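PDB 3L22: SusD superfamily protein from Bacteroides fragilis, which probably binds glycans at the outer membrane as a SusD-family lipoprotein of a nutrient-uptake system. Local coordinates for residues P149-M163 against P429-K441. Sequence-based numbering, arbitrary orientation.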
ATOM      1  N   PRO A 149     -13.969 -13.152  -3.669  1.00 15.18           N
ATOM      2  CA  PRO A 149     -14.741 -13.813  -2.609  1.00 15.63           C
ATOM      3  C   PRO A 149     -14.423 -13.275  -1.232  1.00 16.65           C
ATOM      4  O   PRO A 149     -13.229 -13.130  -0.884  1.00 16.88           O
ATOM      5  CB  PRO A 149     -14.285 -15.267  -2.694  1.00 16.34           C
ATOM      6  CG  PRO A 149     -13.724 -15.406  -4.130  1.00 15.96           C
ATOM      7  CD  PRO A 149     -13.136 -14.106  -4.422  1.00 15.30           C
ATOM      8  N   LEU A 150     -15.478 -12.981  -0.467  1.00 16.29           N
ATOM      9  CA  LEU A 150     -15.325 -12.421   0.846  1.00 16.71           C
ATOM     10  C   LEU A 150     -15.312 -13.601   1.832  1.00 16.99           C
ATOM     11  O   LEU A 150     -16.345 -13.990   2.361  1.00 16.43           O
ATOM     12  CB  LEU A 150     -16.455 -11.417   1.141  1.00 16.75           C
ATOM     13  CG  LEU A 150     -16.414 -10.653   2.468  1.00 18.54           C
ATOM     14  CD1 LEU A 150     -15.006 -10.113   2.800  1.00 15.01           C
ATOM     15  CD2 LEU A 150     -17.419  -9.500   2.424  1.00 18.56           C
ATOM     16  N   ARG A 151     -14.135 -14.181   2.038  1.00 16.48           N
ATOM     17  CA  ARG A 151     -13.975 -15.347   2.923  1.00 16.42           C
ATOM     18  C   ARG A 151     -13.683 -14.878   4.352  1.00 16.18           C
ATOM     19  O   ARG A 151     -12.641 -14.274   4.612  1.00 15.38           O
ATOM     20  CB  ARG A 151     -12.840 -16.242   2.416  1.00 16.58           C
ATOM     21  CG  ARG A 151     -12.983 -16.636   0.937  1.00 16.59           C
ATOM     22  CD  ARG A 151     -12.040 -17.731   0.523  1.00 17.95           C
ATOM     23  NE  ARG A 151     -12.242 -18.141  -0.864  1.00 16.02           N
ATOM     24  CZ  ARG A 151     -13.179 -18.978  -1.292  1.00 17.63           C
ATOM     25  NH1 ARG A 151     -14.044 -19.561  -0.455  1.00 16.02           N
ATOM     26  NH2 ARG A 151     -13.229 -19.262  -2.589  1.00 16.01           N
ATOM     27  N   LEU A 152     -14.611 -15.165   5.263  1.00 16.10           N
ATOM     28  CA  LEU A 152     -14.526 -14.709   6.638  1.00 17.51           C
ATOM     29  C   LEU A 152     -14.622 -15.815   7.696  1.00 17.92           C
ATOM     30  O   LEU A 152     -14.541 -15.525   8.870  1.00 18.83           O
ATOM     31  CB  LEU A 152     -15.581 -13.620   6.886  1.00 16.85           C
ATOM     32  CG  LEU A 152     -15.445 -12.350   6.044  1.00 18.83           C
ATOM     33  CD1 LEU A 152     -16.694 -11.438   6.260  1.00 15.79           C
ATOM     34  CD2 LEU A 152     -14.147 -11.587   6.341  1.00 16.66           C
ATOM     35  N   THR A 153     -14.730 -17.070   7.303  1.00 19.10           N
ATOM     36  CA  THR A 153     -14.829 -18.171   8.258  1.00 20.23           C
ATOM     37  C   THR A 153     -13.497 -18.894   8.358  1.00 20.96           C
ATOM     38  O   THR A 153     -12.734 -18.916   7.402  1.00 20.74           O
ATOM     39  CB  THR A 153     -15.880 -19.175   7.818  1.00 20.33           C
ATOM     40  OG1 THR A 153     -15.571 -19.584   6.483  1.00 22.73           O
ATOM     41  CG2 THR A 153     -17.307 -18.549   7.841  1.00 20.50           C
ATOM     42  N   ALA A 154     -13.229 -19.488   9.527  1.00 21.87           N
ATOM     43  CA  ALA A 154     -12.012 -20.252   9.759  1.00 23.00           C
ATOM     44  C   ALA A 154     -12.190 -21.564   9.011  1.00 24.78           C
ATOM     45  O   ALA A 154     -13.139 -22.279   9.278  1.00 23.42           O
ATOM     46  CB  ALA A 154     -11.802 -20.490  11.251  1.00 22.00           C
ATOM     47  N   GLU A 155     -11.343 -21.831   8.022  1.00 27.53           N
ATOM     48  CA  GLU A 155     -11.530 -23.003   7.146  1.00 30.79           C
ATOM     49  C   GLU A 155     -10.309 -23.868   7.163  1.00 32.67           C
ATOM     50  O   GLU A 155      -9.227 -23.412   6.822  1.00 32.05           O
ATOM     51  CB  GLU A 155     -11.775 -22.592   5.695  1.00 31.42           C
ATOM     52  CG  GLU A 155     -13.187 -22.182   5.387  1.00 34.12           C
ATOM     53  CD  GLU A 155     -14.240 -23.229   5.806  1.00 37.64           C
ATOM     54  OE1 GLU A 155     -14.004 -24.474   5.673  1.00 38.98           O
ATOM     55  OE2 GLU A 155     -15.299 -22.756   6.289  1.00 38.62           O
ATOM     56  N   ALA A 156     -10.498 -25.116   7.561  1.00 35.35           N
ATOM     57  CA  ALA A 156      -9.440 -26.107   7.538  1.00 37.64           C
ATOM     58  C   ALA A 156      -9.641 -27.074   6.367  1.00 39.55           C
ATOM     59  O   ALA A 156      -8.764 -27.915   6.131  1.00 40.67           O
ATOM     60  CB  ALA A 156      -9.393 -26.865   8.875  1.00 36.90           C
ATOM     61  N   GLY A 157     -10.763 -26.959   5.635  1.00 41.21           N
ATOM     62  CA  GLY A 157     -11.110 -27.911   4.576  1.00 42.01           C
ATOM     63  C   GLY A 157     -11.254 -27.234   3.221  1.00 42.87           C
ATOM     64  O   GLY A 157     -11.085 -26.017   3.105  1.00 43.57           O
ATOM     65  N   THR A 158     -11.526 -28.045   2.197  1.00 43.29           N
ATOM     66  CA  THR A 158     -11.881 -27.570   0.844  1.00 43.48           C
ATOM     67  C   THR A 158     -13.431 -27.529   0.648  1.00 43.01           C
ATOM     68  O   THR A 158     -13.925 -27.109  -0.405  1.00 42.86           O
ATOM     69  CB  THR A 158     -11.169 -28.439  -0.224  1.00 43.64           C
ATOM     70  OG1 THR A 158     -11.753 -29.741  -0.255  1.00 43.73           O
ATOM     71  CG2 THR A 158      -9.650 -28.564   0.095  1.00 44.11           C
ATOM     72  N   GLU A 159     -14.139 -28.039   1.674  1.00 42.72           N
ATOM     73  CA  GLU A 159     -15.606 -27.928   1.812  0.50 42.27           C
ATOM     74  C   GLU A 159     -16.227 -26.635   1.259  1.00 41.65           C
ATOM     75  O   GLU A 159     -17.224 -26.735   0.551  1.00 42.24           O
ATOM     76  CB  GLU A 159     -16.043 -28.144   3.282  0.50 42.30           C
ATOM     77  CG  GLU A 159     -16.289 -29.608   3.658  0.50 42.35           C
ATOM     78  CD  GLU A 159     -16.071 -29.881   5.137  0.50 42.00           C
ATOM     79  OE1 GLU A 159     -15.850 -28.918   5.906  0.50 42.14           O
ATOM     80  OE2 GLU A 159     -16.106 -31.061   5.527  0.50 41.61           O
ATOM     81  N   ASN A 160     -15.646 -25.461   1.528  1.00 40.34           N
ATOM     82  CA  ASN A 160     -16.245 -24.155   1.135  1.00 39.34           C
ATOM     83  C   ASN A 160     -15.514 -23.322   0.087  1.00 37.34           C
ATOM     84  O   ASN A 160     -15.617 -22.089   0.095  1.00 37.92           O
ATOM     85  CB  ASN A 160     -16.460 -23.295   2.394  1.00 39.95           C
ATOM     86  CG  ASN A 160     -17.478 -23.917   3.346  1.00 42.30           C
ATOM     87  OD1 ASN A 160     -17.163 -24.262   4.492  1.00 45.92           O
ATOM     88  ND2 ASN A 160     -18.699 -24.100   2.853  1.00 43.90           N
ATOM     89  N   ASN A 161     -14.833 -23.970  -0.848  1.00 34.74           N
ATOM     90  CA  ASN A 161     -14.189 -23.234  -1.942  1.00 33.20           C
ATOM     91  C   ASN A 161     -15.155 -22.499  -2.885  1.00 30.54           C
ATOM     92  O   ASN A 161     -14.793 -21.453  -3.446  1.00 29.34           O
ATOM     93  CB  ASN A 161     -13.299 -24.163  -2.776  1.00 33.96           C
ATOM     94  CG  ASN A 161     -12.075 -24.680  -2.007  1.00 35.60           C
ATOM     95  OD1 ASN A 161     -11.581 -24.052  -1.067  1.00 37.34           O
ATOM     96  ND2 ASN A 161     -11.573 -25.833  -2.434  1.00 37.88           N
ATOM     97  N   ASN A 162     -16.366 -23.032  -3.068  1.00 27.59           N
ATOM     98  CA  ASN A 162     -17.326 -22.390  -3.961  1.00 25.95           C
ATOM     99  C   ASN A 162     -17.929 -21.138  -3.315  1.00 24.04           C
ATOM    100  O   ASN A 162     -18.578 -21.217  -2.279  1.00 22.78           O
ATOM    101  CB  ASN A 162     -18.420 -23.361  -4.398  1.00 25.74           C
ATOM    102  CG  ASN A 162     -17.880 -24.545  -5.196  1.00 26.90           C
ATOM    103  OD1 ASN A 162     -16.830 -24.487  -5.828  1.00 28.04           O
ATOM    104  ND2 ASN A 162     -18.623 -25.624  -5.174  1.00 29.66           N
HETATM  105  N   MSE A 163     -17.676 -19.981  -3.920  1.00 22.35           N
HETATM  106  CA  MSE A 163     -18.186 -18.711  -3.418  1.00 21.25           C
HETATM  107  C   MSE A 163     -18.143 -17.638  -4.506  1.00 20.48           C
HETATM  108  O   MSE A 163     -17.105 -17.453  -5.150  1.00 19.09           O
HETATM  109  CB  MSE A 163     -17.370 -18.210  -2.221  1.00 21.83           C
HETATM  110  CG  MSE A 163     -18.073 -17.115  -1.468  1.00 22.12           C
HETATM  111 SE   MSE A 163     -17.032 -16.467   0.007  0.75 27.35          SE
HETATM  112  CE  MSE A 163     -17.334 -17.917   1.263  1.00 22.16           C
ATOM    113  N   PRO A 429      -7.242 -15.444 -10.821  1.00 14.20           N
ATOM    114  CA  PRO A 429      -6.217 -16.374 -11.314  1.00 14.75           C
ATOM    115  C   PRO A 429      -6.671 -17.801 -11.434  1.00 13.88           C
ATOM    116  O   PRO A 429      -7.597 -18.214 -10.749  1.00 13.88           O
ATOM    117  CB  PRO A 429      -5.105 -16.295 -10.249  1.00 14.93           C
ATOM    118  CG  PRO A 429      -5.842 -15.876  -9.021  1.00 15.42           C
ATOM    119  CD  PRO A 429      -6.858 -14.879  -9.525  1.00 14.92           C
ATOM    120  N   GLN A 430      -5.970 -18.553 -12.267  1.00 14.20           N
ATOM    121  CA  GLN A 430      -6.235 -19.989 -12.449  1.00 14.79           C
ATOM    122  C   GLN A 430      -6.268 -20.792 -11.137  1.00 14.60           C
ATOM    123  O   GLN A 430      -7.072 -21.717 -11.029  1.00 13.86           O
ATOM    124  CB  GLN A 430      -5.197 -20.604 -13.396  1.00 14.64           C
ATOM    125  CG  GLN A 430      -5.351 -22.109 -13.716  1.00 16.91           C
ATOM    126  CD  GLN A 430      -6.630 -22.455 -14.499  1.00 21.41           C
ATOM    127  OE1 GLN A 430      -7.459 -21.585 -14.825  1.00 22.62           O
ATOM    128  NE2 GLN A 430      -6.779 -23.740 -14.820  1.00 21.23           N
ATOM    129  N   VAL A 431      -5.422 -20.445 -10.157  1.00 15.04           N
ATOM    130  CA  VAL A 431      -5.449 -21.171  -8.873  1.00 15.80           C
ATOM    131  C   VAL A 431      -6.846 -21.142  -8.249  1.00 16.11           C
ATOM    132  O   VAL A 431      -7.318 -22.146  -7.753  1.00 17.15           O
ATOM    133  CB  VAL A 431      -4.398 -20.672  -7.843  1.00 16.19           C
ATOM    134  CG1 VAL A 431      -3.022 -21.048  -8.292  1.00 17.36           C
ATOM    135  CG2 VAL A 431      -4.506 -19.162  -7.597  1.00 12.99           C
ATOM    136  N   GLU A 432      -7.528 -20.006  -8.326  1.00 16.27           N
ATOM    137  CA  GLU A 432      -8.892 -19.903  -7.834  1.00 16.21           C
ATOM    138  C   GLU A 432      -9.891 -20.600  -8.765  1.00 16.74           C
ATOM    139  O   GLU A 432     -10.796 -21.331  -8.297  1.00 17.02           O
ATOM    140  CB  GLU A 432      -9.264 -18.426  -7.659  1.00 15.79           C
ATOM    141  CG  GLU A 432     -10.653 -18.135  -7.091  1.00 16.00           C
ATOM    142  CD  GLU A 432     -10.837 -18.491  -5.613  1.00 17.89           C
ATOM    143  OE1 GLU A 432      -9.854 -18.815  -4.931  1.00 17.19           O
ATOM    144  OE2 GLU A 432     -11.987 -18.418  -5.133  1.00 17.54           O
ATOM    145  N   LEU A 433      -9.740 -20.395 -10.071  1.00 17.37           N
ATOM    146  CA  LEU A 433     -10.713 -20.910 -11.039  1.00 17.68           C
ATOM    147  C   LEU A 433     -10.829 -22.431 -10.982  1.00 18.81           C
ATOM    148  O   LEU A 433     -11.914 -22.966 -11.193  1.00 19.10           O
ATOM    149  CB  LEU A 433     -10.365 -20.462 -12.465  1.00 17.69           C
ATOM    150  CG  LEU A 433     -10.378 -18.957 -12.810  1.00 15.74           C
ATOM    151  CD1 LEU A 433     -10.037 -18.841 -14.301  1.00 13.49           C
ATOM    152  CD2 LEU A 433     -11.722 -18.307 -12.491  1.00 11.07           C
ATOM    153  N   LEU A 434      -9.727 -23.113 -10.668  1.00 19.81           N
ATOM    154  CA  LEU A 434      -9.719 -24.569 -10.523  1.00 21.04           C
ATOM    155  C   LEU A 434     -10.572 -25.051  -9.348  1.00 21.75           C
ATOM    156  O   LEU A 434     -11.220 -26.064  -9.457  1.00 22.29           O
ATOM    157  CB  LEU A 434      -8.280 -25.106 -10.381  1.00 21.20           C
ATOM    158  CG  LEU A 434      -7.401 -25.099 -11.658  1.00 22.43           C
ATOM    159  CD1 LEU A 434      -5.916 -25.282 -11.313  1.00 22.34           C
ATOM    160  CD2 LEU A 434      -7.861 -26.168 -12.668  1.00 22.00           C
ATOM    161  N   LEU A 435     -10.594 -24.298  -8.255  1.00 22.72           N
ATOM    162  CA  LEU A 435     -11.261 -24.711  -7.014  1.00 23.35           C
ATOM    163  C   LEU A 435     -12.636 -24.090  -6.780  1.00 23.09           C
ATOM    164  O   LEU A 435     -13.411 -24.653  -6.012  1.00 23.98           O
ATOM    165  CB  LEU A 435     -10.397 -24.317  -5.811  1.00 23.75           C
ATOM    166  CG  LEU A 435      -9.019 -24.959  -5.708  1.00 25.15           C
ATOM    167  CD1 LEU A 435      -8.266 -24.305  -4.551  1.00 26.96           C
ATOM    168  CD2 LEU A 435      -9.133 -26.467  -5.532  1.00 25.01           C
ATOM    169  N   ASN A 436     -12.929 -22.932  -7.375  1.00 21.68           N
ATOM    170  CA  ASN A 436     -14.156 -22.202  -7.061  1.00 21.22           C
ATOM    171  C   ASN A 436     -15.132 -22.240  -8.246  1.00 22.32           C
ATOM    172  O   ASN A 436     -15.020 -21.450  -9.179  1.00 21.31           O
ATOM    173  CB  ASN A 436     -13.788 -20.767  -6.657  1.00 20.42           C
ATOM    174  CG  ASN A 436     -14.997 -19.924  -6.234  1.00 19.65           C
ATOM    175  OD1 ASN A 436     -16.158 -20.339  -6.388  1.00 16.28           O
ATOM    176  ND2 ASN A 436     -14.722 -18.715  -5.681  1.00 15.86           N
ATOM    177  N   LYS A 437     -16.121 -23.127  -8.190  1.00 23.70           N
ATOM    178  CA  LYS A 437     -17.074 -23.263  -9.305  1.00 25.42           C
ATOM    179  C   LYS A 437     -18.080 -22.152  -9.366  1.00 25.32           C
ATOM    180  O   LYS A 437     -18.745 -22.035 -10.383  1.00 25.89           O
ATOM    181  CB  LYS A 437     -17.865 -24.580  -9.250  1.00 26.22           C
ATOM    182  CG  LYS A 437     -17.032 -25.844  -9.003  1.00 30.74           C
ATOM    183  CD  LYS A 437     -15.782 -25.921  -9.914  1.00 35.91           C
ATOM    184  CE  LYS A 437     -14.941 -27.190  -9.624  1.00 38.72           C
ATOM    185  NZ  LYS A 437     -14.381 -27.747 -10.890  1.00 40.70           N
ATOM    186  N   ASP A 438     -18.227 -21.372  -8.295  1.00 25.43           N
ATOM    187  CA  ASP A 438     -19.163 -20.245  -8.268  1.00 26.26           C
ATOM    188  C   ASP A 438     -18.489 -18.905  -8.524  1.00 26.93           C
ATOM    189  O   ASP A 438     -19.108 -17.869  -8.315  1.00 26.61           O
ATOM    190  CB  ASP A 438     -19.902 -20.170  -6.921  1.00 26.37           C
ATOM    191  CG  ASP A 438     -20.771 -21.383  -6.646  1.00 27.49           C
ATOM    192  OD1 ASP A 438     -21.027 -22.184  -7.572  1.00 28.64           O
ATOM    193  OD2 ASP A 438     -21.203 -21.539  -5.476  1.00 32.00           O
ATOM    194  N   ILE A 439     -17.253 -18.908  -9.020  1.00 28.09           N
ATOM    195  CA  ILE A 439     -16.481 -17.671  -9.134  1.00 28.86           C
ATOM    196  C   ILE A 439     -17.210 -16.662 -10.026  1.00 30.75           C
ATOM    197  O   ILE A 439     -17.185 -15.463  -9.759  1.00 30.11           O
ATOM    198  CB  ILE A 439     -15.028 -17.938  -9.651  1.00 28.23           C
ATOM    199  CG1 ILE A 439     -14.115 -16.714  -9.453  1.00 26.22           C
ATOM    200  CG2 ILE A 439     -15.042 -18.372 -11.121  1.00 28.67           C
ATOM    201  CD1 ILE A 439     -13.966 -16.256  -8.019  1.00 19.72           C
ATOM    202  N   ASN A 440     -17.889 -17.154 -11.057  1.00 32.81           N
ATOM    203  CA  ASN A 440     -18.624 -16.274 -11.962  1.00 34.98           C
ATOM    204  C   ASN A 440     -20.118 -16.134 -11.658  1.00 36.05           C
ATOM    205  O   ASN A 440     -20.835 -15.572 -12.475  1.00 36.95           O
ATOM    206  CB  ASN A 440     -18.393 -16.713 -13.424  1.00 35.38           C
ATOM    207  CG  ASN A 440     -16.935 -16.610 -13.826  1.00 37.48           C
ATOM    208  OD1 ASN A 440     -16.257 -15.615 -13.506  1.00 42.21           O
ATOM    209  ND2 ASN A 440     -16.425 -17.643 -14.491  1.00 39.26           N
ATOM    210  N   LYS A 441     -20.590 -16.610 -10.504  1.00 36.98           N
ATOM    211  CA  LYS A 441     -22.027 -16.528 -10.177  1.00 37.83           C
ATOM    212  C   LYS A 441     -22.394 -15.210  -9.478  1.00 38.29           C
ATOM    213  O   LYS A 441     -21.590 -14.273  -9.370  1.00 38.46           O
ATOM    214  CB  LYS A 441     -22.497 -17.777  -9.401  1.00 37.77           C
ATOM    215  CG  LYS A 441     -22.946 -18.864 -10.366  1.00 39.82           C
ATOM    216  CD  LYS A 441     -22.971 -20.256  -9.767  1.00 42.27           C
ATOM    217  CE  LYS A 441     -23.056 -21.318 -10.862  1.00 42.28           C
ATOM    218  NZ  LYS A 441     -22.678 -22.635 -10.294  1.00 44.74           N
ATOM    219  OXT LYS A 441     -23.537 -15.010  -9.060  1.00 39.21           O
TER
HETATM  220  O   HOH W   1     -10.151 -17.324  -2.643  1.00 21.13           O
HETATM  221  O   HOH W   2     -12.757 -27.038  -4.314  1.00 44.00           O
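Asn436 grips the backbone of Met163 (a selenomethionine) with both ends of its amide. Asn436 ND2 donates to Met163 O at 2.7 Å, within the amide plane and onto a carbonyl lone pair. Asn436 OD1 accepts from Met163 N at 2.9 Å in a nearly straight bond (169°) that arrives above the plane of the Asn436 carbonyl. The Asn436 side chain swings away from its own nitrogen (chi1 -177°), which carries the amide to Met163. Asp438 N approaches Asn436 OD1 over the opposite face, closing an Asx turn, so donors on both faces hold the oxygen. One residue earlier the roles reverse: Asn162 OD1 receives Lys437 N at 2.8 Å, and Asn162 CB lies against Asp438 OD2.

The charged pair is Arg151 and Glu432. Arg151 NH2 meets the syn lone pair of Glu432 OE2 at 3.0 Å, in the guanidinium plane, although the two flat groups are turned 53° apart. Arg151 NH2 also donates to Asn161 O (2.8 Å), which limits rotation of the group. On its anti side Glu432 OE2 takes the second proton of Asn436 ND2; two donors would probably favour the ionised carboxylate. Water 1 bridges Arg151 NE to Glu432 OE1, which Trp85 of helix 79-103 also binds.

Apolar contact is slight: Pro149 CG touches Ile439 CD1 at 4.0 Å. Pro149 CB lies over the rim of one guanidinium face, and Asn161 CB packs by van der Waals contact against Leu435 O.

The contact thus joins the loop between helices 113-131 and 168-178 to helix 430-435 and the C-terminal residues that follow, in this SusD-family protein, through an Asx turn at Asn436 whose amide also pairs with Met163 N and O.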